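Local coordinates for lipid binding protein (Grifola frondosa, PDB 5H0Q), which probably binds membrane domains rich in sphingomyelin and cholesterol, for which it serves as a specific lipid probe, at residues 143-148 against 165-170. Numbering follows the deposited sequence.
Sequences QVLVEV and HLLDTH
Gln143 and His170 meet where the start of strand 143-150 passes the C-terminal end of helix 160-169. From the strand, CB and CG of Gln143 pass the carbonyl oxygen of Leu167, each 3.8 Å from Leu167 O. The chain then bends at CG (chi2 -62°), and CD comes 3.2 Å from His170 O. At the tip, OE1 accepts a 2.8 Å hydrogen bond from His170 ND1, lying in both the carbonyl plane and the ring plane although the amide and imidazole planes are 60° apart. Gly172 N also bonds to OE1, so this oxygen accepts from two donors, while NE2 makes a weak hydrogen bond to Asp141 O. Val144 O sits over one face of the imidazole, 3.0 Å from His170 CE1, and Leu145 CD1 approaches His170 CD2 obliquely. Leu145 CG stands anti to the backbone N (chi1 179°); from there CD2 meets Leu166 CB (4.0 Å), and Leu145 CB packs on Leu167 CD2 (3.7 Å). Farther along, Glu147 OE2 touches Leu166 CD1. The contact is helix-on-sheet packing, with helix 160-169 and His170 laid against an outermost strand, within the chain, of the five-stranded antiparallel sheet in this Nakanori-like protein.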
loop_
_atom_site.group_PDB
_atom_site.type_symbol
_atom_site.label_atom_id
_atom_site.label_comp_id
_atom_site.label_asym_id
_atom_site.label_seq_id
_atom_site.Cartn_x
_atom_site.Cartn_y
_atom_site.Cartn_z
ATOM N N GLN A 143 4.123 -9.459 9.673
ATOM C CA GLN A 143 4.572 -9.769 8.316
ATOM C C GLN A 143 3.950 -8.821 7.306
ATOM O O GLN A 143 2.820 -8.350 7.480
ATOM C CB GLN A 143 4.228 -11.222 7.920
ATOM C CG GLN A 143 4.821 -12.282 8.854
ATOM C CD GLN A 143 6.335 -12.270 8.870
ATOM O OE1 GLN A 143 6.981 -12.045 7.842
ATOM N NE2 GLN A 143 6.912 -12.528 10.034
ATOM N N VAL A 144 4.676 -8.597 6.200
ATOM C CA VAL A 144 4.204 -7.780 5.091
ATOM C C VAL A 144 4.685 -8.426 3.796
ATOM O O VAL A 144 5.726 -9.082 3.771
ATOM C CB VAL A 144 4.701 -6.325 5.207
ATOM C CG1 VAL A 144 6.197 -6.269 5.072
ATOM C CG2 VAL A 144 4.025 -5.428 4.216
ATOM N N LEU A 145 3.917 -8.234 2.716
ATOM C CA LEU A 145 4.221 -8.894 1.450
ATOM C C LEU A 145 3.714 -8.060 0.293
ATOM O O LEU A 145 2.538 -7.681 0.277
ATOM C CB LEU A 145 3.564 -10.265 1.397
ATOM C CG LEU A 145 3.773 -11.065 0.104
ATOM C CD1 LEU A 145 5.205 -11.504 0.024
ATOM C CD2 LEU A 145 2.818 -12.227 0.066
ATOM N N VAL A 146 4.576 -7.808 -0.693
ATOM C CA VAL A 146 4.139 -7.177 -1.930
ATOM C C VAL A 146 4.514 -8.089 -3.090
ATOM O O VAL A 146 5.532 -8.781 -3.053
ATOM C CB VAL A 146 4.727 -5.766 -2.152
ATOM C CG1 VAL A 146 4.193 -4.811 -1.109
ATOM C CG2 VAL A 146 6.245 -5.823 -2.102
ATOM N N GLU A 147 3.664 -8.098 -4.109
ATOM C CA GLU A 147 3.970 -8.769 -5.378
ATOM C C GLU A 147 3.432 -7.924 -6.513
ATOM O O GLU A 147 2.272 -7.504 -6.467
ATOM C CB GLU A 147 3.357 -10.160 -5.464
ATOM C CG GLU A 147 4.067 -11.174 -4.609
ATOM C CD GLU A 147 3.558 -12.601 -4.798
ATOM O OE1 GLU A 147 2.617 -12.810 -5.590
ATOM O OE2 GLU A 147 4.086 -13.498 -4.106
ATOM N N VAL A 148 4.262 -7.689 -7.526
ATOM C CA VAL A 148 3.828 -7.044 -8.758
ATOM C C VAL A 148 3.694 -8.142 -9.802
ATOM O O VAL A 148 4.629 -8.914 -9.998
ATOM C CB VAL A 148 4.819 -5.969 -9.239
ATOM C CG1 VAL A 148 4.220 -5.173 -10.394
ATOM C CG2 VAL A 148 5.216 -5.026 -8.113
ATOM N N HIS A 165 -1.228 -18.385 2.816
ATOM C CA HIS A 165 -0.106 -19.249 3.169
ATOM C C HIS A 165 1.219 -18.509 3.057
ATOM O O HIS A 165 2.096 -18.662 3.913
ATOM C CB HIS A 165 -0.084 -20.489 2.267
ATOM C CG HIS A 165 1.186 -21.274 2.378
ATOM N ND1 HIS A 165 2.032 -21.478 1.309
ATOM C CD2 HIS A 165 1.768 -21.875 3.441
ATOM C CE1 HIS A 165 3.074 -22.186 1.707
ATOM N NE2 HIS A 165 2.937 -22.444 2.995
ATOM N N LEU A 166 1.393 -17.715 2.001
ATOM C CA LEU A 166 2.600 -16.904 1.881
ATOM C C LEU A 166 2.695 -15.899 3.019
ATOM O O LEU A 166 3.784 -15.658 3.556
ATOM C CB LEU A 166 2.626 -16.185 0.525
ATOM C CG LEU A 166 2.811 -17.074 -0.716
ATOM C CD1 LEU A 166 2.786 -16.188 -1.967
ATOM C CD2 LEU A 166 4.106 -17.873 -0.608
ATOM N N LEU A 167 1.559 -15.317 3.415
ATOM C CA LEU A 167 1.569 -14.342 4.501
ATOM C C LEU A 167 1.906 -14.992 5.833
ATOM O O LEU A 167 2.624 -14.397 6.649
ATOM C CB LEU A 167 0.221 -13.624 4.569
ATOM C CG LEU A 167 0.025 -12.542 3.502
ATOM C CD1 LEU A 167 -1.434 -12.084 3.401
ATOM C CD2 LEU A 167 0.946 -11.331 3.753
ATOM N N ASP A 168 1.403 -16.210 6.073
ATOM C CA ASP A 168 1.630 -16.871 7.356
ATOM C C ASP A 168 3.053 -17.380 7.488
ATOM O O ASP A 168 3.585 -17.440 8.606
ATOM C CB ASP A 168 0.660 -18.039 7.543
ATOM C CG ASP A 168 -0.756 -17.582 7.815
ATOM O OD1 ASP A 168 -1.666 -18.438 7.821
ATOM O OD2 ASP A 168 -0.956 -16.365 8.019
ATOM N N THR A 169 3.677 -17.764 6.373
ATOM C CA THR A 169 5.012 -18.328 6.409
ATOM C C THR A 169 6.084 -17.317 6.050
ATOM O O THR A 169 7.264 -17.670 6.018
ATOM C CB THR A 169 5.098 -19.545 5.481
ATOM O OG1 THR A 169 4.892 -19.159 4.116
ATOM C CG2 THR A 169 4.060 -20.590 5.881
ATOM N N HIS A 170 5.710 -16.074 5.796
ATOM C CA HIS A 170 6.686 -15.028 5.534
ATOM C C HIS A 170 7.609 -14.883 6.741
ATOM O O HIS A 170 7.240 -15.191 7.885
ATOM C CB HIS A 170 5.956 -13.709 5.228
ATOM C CG HIS A 170 6.770 -12.711 4.470
ATOM N ND1 HIS A 170 7.372 -11.625 5.068
ATOM C CD2 HIS A 170 7.062 -12.625 3.152
ATOM C CE1 HIS A 170 8.008 -10.917 4.151
ATOM N NE2 HIS A 170 7.830 -11.498 2.978
#